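Local atomic coordinates of acid phosphatase (Bacillus anthracis, PDB entry 2I33), a protein that probably hydrolyses phosphate monoesters at acidic pH, as a magnesium-binding class C acid phosphatase of the HAD superfamily. Residues D65-Q77 with Y89-L103. Residues are numbered along the deposited sequence; the frame is centred on the assembly and turned at random.
Sequences DLDETVLDNSPHQ and YKWDDWINKAEAEAL. With MG (magnesium ion), chain C.
V70-D72 and E101-L103 run antiparallel as a short two-stranded pairing, bonded from L103 N to V70 O (2.8 Å) and from D72 N to E101 O (2.8 Å). On one side CD1 of L103 rests on the backbone of E68 and T69, while its CD2 lies against CB of D72. Beyond the pairing, W94 NE1 points at N73 OD1 (2.8 Å, N-H...O 170°), in the ring plane and on an amide lone pair; amide and indole planes are nearly perpendicular. The other end of that amide, ND2, donates to D67 OD1 and E68 OE1, so its flip is fixed; E68 OE1 also meets the Y219 hydroxyl, and D67 OD1 forms a salt bridge with R126. H76 extends its imidazole with CG anti to the backbone N (chi1 -180°), which brings NE2 to Y89 O (2.7 Å). W91 turns its CE3 edge onto the H76 face in a T-shaped pair, planes at 89°, and CB of H76 sits over the five-membered ring of W94. D65 OD2, D67 O and D180 bind magnesium, fitting the HAD DxDx(T/V) motif. W94 thus fixes the amide of N73, which with R126 probably helps set the D67 carboxylate, while D67 O holds the metal.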
# COMPACT_ATOMS: atom_id res chain seq x y z
N ASP A 65 -5.12 -8.52 12.14
CA ASP A 65 -6.43 -8.11 11.79
C ASP A 65 -6.97 -9.12 10.75
O ASP A 65 -6.19 -9.86 10.16
CB ASP A 65 -6.30 -6.71 11.18
CG ASP A 65 -7.53 -6.20 10.63
OD1 ASP A 65 -8.56 -6.21 11.34
OD2 ASP A 65 -7.47 -5.82 9.42
N LEU A 66 -8.28 -9.11 10.50
CA LEU A 66 -8.85 -10.01 9.50
C LEU A 66 -9.15 -9.28 8.22
O LEU A 66 -8.55 -9.56 7.22
CB LEU A 66 -10.09 -10.73 9.99
CG LEU A 66 -9.80 -11.87 11.00
CD1 LEU A 66 -11.04 -12.46 11.51
CD2 LEU A 66 -8.96 -12.96 10.33
N ASP A 67 -10.08 -8.33 8.28
CA ASP A 67 -10.59 -7.73 7.05
C ASP A 67 -9.52 -6.83 6.44
O ASP A 67 -9.01 -5.90 7.07
CB ASP A 67 -11.90 -6.97 7.32
CG ASP A 67 -12.99 -7.90 7.83
OD1 ASP A 67 -13.18 -8.96 7.23
OD2 ASP A 67 -13.63 -7.58 8.87
N GLU A 68 -9.21 -7.11 5.20
CA GLU A 68 -8.18 -6.40 4.45
C GLU A 68 -6.75 -6.65 4.99
O GLU A 68 -5.81 -5.94 4.62
CB GLU A 68 -8.50 -4.93 4.31
CG GLU A 68 -9.54 -4.64 3.21
CD GLU A 68 -10.77 -5.52 3.22
OE1 GLU A 68 -11.69 -5.26 4.03
OE2 GLU A 68 -10.82 -6.44 2.36
N THR A 69 -6.60 -7.71 5.77
CA THR A 69 -5.31 -8.18 6.18
C THR A 69 -5.15 -9.65 5.83
O THR A 69 -4.20 -10.02 5.15
CB THR A 69 -5.11 -7.95 7.69
OG1 THR A 69 -5.15 -6.55 7.95
CG2 THR A 69 -3.82 -8.53 8.12
N VAL A 70 -6.13 -10.47 6.24
CA VAL A 70 -6.21 -11.89 5.91
C VAL A 70 -7.34 -12.14 4.91
O VAL A 70 -7.17 -12.89 3.97
CB VAL A 70 -6.42 -12.77 7.15
CG1 VAL A 70 -6.58 -14.20 6.78
CG2 VAL A 70 -5.26 -12.57 8.15
N LEU A 71 -8.50 -11.54 5.15
CA LEU A 71 -9.68 -11.76 4.30
C LEU A 71 -9.99 -10.56 3.44
O LEU A 71 -10.01 -9.42 3.90
CB LEU A 71 -10.90 -12.08 5.18
CG LEU A 71 -10.81 -13.38 6.01
CD1 LEU A 71 -12.02 -13.51 6.94
CD2 LEU A 71 -10.62 -14.60 5.16
N ASP A 72 -10.28 -10.85 2.18
CA ASP A 72 -10.55 -9.85 1.17
C ASP A 72 -12.05 -9.57 1.07
O ASP A 72 -12.81 -10.40 0.58
CB ASP A 72 -10.02 -10.36 -0.15
CG ASP A 72 -10.15 -9.36 -1.26
OD1 ASP A 72 -10.86 -8.33 -1.10
OD2 ASP A 72 -9.53 -9.62 -2.31
N ASN A 73 -12.47 -8.39 1.52
CA ASN A 73 -13.88 -8.00 1.45
C ASN A 73 -14.18 -7.06 0.33
O ASN A 73 -15.27 -6.44 0.27
CB ASN A 73 -14.29 -7.36 2.76
CG ASN A 73 -14.04 -8.26 3.88
OD1 ASN A 73 -14.73 -9.26 4.06
ND2 ASN A 73 -13.02 -7.95 4.64
N SER A 74 -13.25 -6.94 -0.60
CA SER A 74 -13.48 -5.98 -1.65
C SER A 74 -14.77 -6.27 -2.47
O SER A 74 -15.36 -5.32 -2.97
CB SER A 74 -12.24 -5.80 -2.53
OG SER A 74 -11.96 -6.99 -3.19
N PRO A 75 -15.22 -7.55 -2.61
CA PRO A 75 -16.52 -7.72 -3.32
C PRO A 75 -17.67 -6.96 -2.68
O PRO A 75 -18.61 -6.57 -3.37
CB PRO A 75 -16.78 -9.21 -3.24
CG PRO A 75 -15.37 -9.81 -3.13
CD PRO A 75 -14.63 -8.87 -2.27
N HIS A 76 -17.59 -6.75 -1.38
CA HIS A 76 -18.62 -5.94 -0.74
C HIS A 76 -18.50 -4.47 -1.14
O HIS A 76 -19.50 -3.78 -1.42
CB HIS A 76 -18.59 -6.09 0.76
CG HIS A 76 -19.64 -5.27 1.42
ND1 HIS A 76 -19.42 -3.96 1.77
CD2 HIS A 76 -20.94 -5.54 1.70
CE1 HIS A 76 -20.54 -3.46 2.27
NE2 HIS A 76 -21.47 -4.40 2.24
N GLN A 77 -17.28 -3.96 -1.18
CA GLN A 77 -17.07 -2.57 -1.59
C GLN A 77 -17.51 -2.37 -3.04
O GLN A 77 -18.12 -1.35 -3.37
CB GLN A 77 -15.62 -2.17 -1.39
CG GLN A 77 -15.12 -2.32 0.04
CD GLN A 77 -15.80 -1.41 1.04
OE1 GLN A 77 -16.56 -1.86 1.91
NE2 GLN A 77 -15.54 -0.12 0.93
N TYR A 89 -24.31 -1.19 4.37
CA TYR A 89 -25.41 -1.81 3.64
C TYR A 89 -24.99 -3.20 3.18
O TYR A 89 -23.97 -3.32 2.52
CB TYR A 89 -25.73 -0.99 2.42
CG TYR A 89 -26.84 -1.55 1.58
CD1 TYR A 89 -28.13 -1.60 2.06
CD2 TYR A 89 -26.59 -2.02 0.30
CE1 TYR A 89 -29.17 -2.07 1.28
CE2 TYR A 89 -27.64 -2.49 -0.49
CZ TYR A 89 -28.91 -2.54 0.01
OH TYR A 89 -29.98 -3.00 -0.74
N LYS A 90 -25.77 -4.20 3.59
CA LYS A 90 -25.53 -5.61 3.26
C LYS A 90 -24.16 -6.14 3.69
O LYS A 90 -23.68 -7.17 3.23
CB LYS A 90 -25.87 -5.85 1.77
CG LYS A 90 -27.34 -5.69 1.51
CD LYS A 90 -27.77 -6.12 0.13
CE LYS A 90 -29.30 -6.15 0.05
NZ LYS A 90 -29.89 -6.51 -1.28
N TRP A 91 -23.52 -5.47 4.66
CA TRP A 91 -22.27 -5.98 5.18
C TRP A 91 -22.49 -7.30 5.92
O TRP A 91 -21.76 -8.27 5.73
CB TRP A 91 -21.62 -4.95 6.09
CG TRP A 91 -20.39 -5.44 6.74
CD1 TRP A 91 -20.23 -5.75 8.05
CD2 TRP A 91 -19.13 -5.65 6.12
NE1 TRP A 91 -18.94 -6.18 8.28
CE2 TRP A 91 -18.24 -6.12 7.10
CE3 TRP A 91 -18.67 -5.50 4.82
CZ2 TRP A 91 -16.91 -6.44 6.82
CZ3 TRP A 91 -17.37 -5.80 4.54
CH2 TRP A 91 -16.49 -6.27 5.53
N ASP A 92 -23.50 -7.35 6.78
CA ASP A 92 -23.78 -8.59 7.50
C ASP A 92 -24.13 -9.72 6.54
O ASP A 92 -23.73 -10.87 6.77
CB ASP A 92 -24.89 -8.39 8.50
CG ASP A 92 -24.44 -7.55 9.69
OD1 ASP A 92 -23.23 -7.21 9.73
OD2 ASP A 92 -25.32 -7.27 10.56
N ASP A 93 -24.88 -9.39 5.49
CA ASP A 93 -25.20 -10.38 4.45
C ASP A 93 -23.90 -10.96 3.87
O ASP A 93 -23.74 -12.18 3.74
CB ASP A 93 -26.04 -9.76 3.32
CG ASP A 93 -27.50 -9.51 3.72
OD1 ASP A 93 -27.94 -9.86 4.83
OD2 ASP A 93 -28.24 -8.99 2.84
N TRP A 94 -22.99 -10.07 3.54
CA TRP A 94 -21.67 -10.45 3.04
C TRP A 94 -20.92 -11.34 4.04
O TRP A 94 -20.42 -12.42 3.69
CB TRP A 94 -20.87 -9.19 2.75
CG TRP A 94 -19.43 -9.45 2.53
CD1 TRP A 94 -18.41 -9.07 3.33
CD2 TRP A 94 -18.84 -10.20 1.46
NE1 TRP A 94 -17.20 -9.51 2.81
CE2 TRP A 94 -17.44 -10.24 1.69
CE3 TRP A 94 -19.35 -10.88 0.36
CZ2 TRP A 94 -16.56 -10.88 0.81
CZ3 TRP A 94 -18.48 -11.52 -0.49
CH2 TRP A 94 -17.11 -11.52 -0.26
N ILE A 95 -20.82 -10.90 5.28
CA ILE A 95 -20.13 -11.71 6.30
C ILE A 95 -20.74 -13.10 6.41
O ILE A 95 -20.01 -14.11 6.50
CB ILE A 95 -20.17 -11.00 7.64
CG1 ILE A 95 -19.31 -9.73 7.57
CG2 ILE A 95 -19.72 -11.95 8.77
CD1 ILE A 95 -17.83 -9.92 7.46
N ASN A 96 -22.06 -13.18 6.41
CA ASN A 96 -22.73 -14.46 6.53
C ASN A 96 -22.45 -15.42 5.39
O ASN A 96 -22.52 -16.64 5.58
CB ASN A 96 -24.22 -14.23 6.66
CG ASN A 96 -24.59 -13.75 8.01
OD1 ASN A 96 -23.89 -14.04 8.97
ND2 ASN A 96 -25.71 -13.06 8.13
N LYS A 97 -22.19 -14.90 4.21
CA LYS A 97 -21.86 -15.75 3.07
C LYS A 97 -20.54 -16.45 3.31
O LYS A 97 -20.30 -17.55 2.77
CB LYS A 97 -21.78 -14.93 1.78
CG LYS A 97 -23.13 -14.38 1.34
CD LYS A 97 -23.09 -14.04 -0.14
CE LYS A 97 -23.35 -15.30 -0.98
NZ LYS A 97 -22.51 -15.22 -2.19
N ALA A 98 -19.66 -15.82 4.08
CA ALA A 98 -18.42 -16.48 4.57
C ALA A 98 -17.59 -16.98 3.40
O ALA A 98 -17.06 -18.10 3.39
CB ALA A 98 -18.80 -17.61 5.51
N GLU A 99 -17.47 -16.12 2.41
CA GLU A 99 -16.80 -16.46 1.17
C GLU A 99 -15.68 -15.50 0.78
O GLU A 99 -15.23 -15.55 -0.36
CB GLU A 99 -17.82 -16.56 0.04
CG GLU A 99 -18.47 -15.24 -0.31
CD GLU A 99 -19.48 -15.35 -1.44
OE1 GLU A 99 -20.11 -16.42 -1.58
OE2 GLU A 99 -19.61 -14.37 -2.22
N ALA A 100 -15.21 -14.66 1.70
CA ALA A 100 -14.07 -13.79 1.41
C ALA A 100 -12.87 -14.69 1.12
O ALA A 100 -12.66 -15.71 1.79
CB ALA A 100 -13.74 -12.89 2.57
N GLU A 101 -12.12 -14.32 0.11
CA GLU A 101 -10.87 -14.99 -0.19
C GLU A 101 -9.74 -14.54 0.72
O GLU A 101 -9.71 -13.40 1.18
CB GLU A 101 -10.46 -14.66 -1.62
CG GLU A 101 -11.37 -15.18 -2.66
CD GLU A 101 -10.78 -14.96 -4.04
OE1 GLU A 101 -10.63 -13.78 -4.44
OE2 GLU A 101 -10.44 -15.97 -4.71
N ALA A 102 -8.76 -15.42 0.95
CA ALA A 102 -7.55 -15.05 1.66
C ALA A 102 -6.70 -14.13 0.80
O ALA A 102 -6.59 -14.32 -0.41
CB ALA A 102 -6.73 -16.26 2.05
N LEU A 103 -6.08 -13.17 1.45
CA LEU A 103 -5.23 -12.21 0.79
C LEU A 103 -3.87 -12.83 0.49
O LEU A 103 -3.43 -13.79 1.13
CB LEU A 103 -5.16 -10.94 1.62
CG LEU A 103 -6.43 -10.09 1.55
CD1 LEU A 103 -6.64 -9.14 2.73
CD2 LEU A 103 -6.47 -9.33 0.25
MG MG C . -8.76 -4.41 8.59
O HOH W 1 -10.60 -4.90 9.70
O HOH W 2 -12.99 -12.08 -1.51
O HOH W 3 -11.56 -11.44 -3.70
O HOH W 4 -8.26 -3.15 10.22
O HOH W 5 -9.69 -3.13 7.66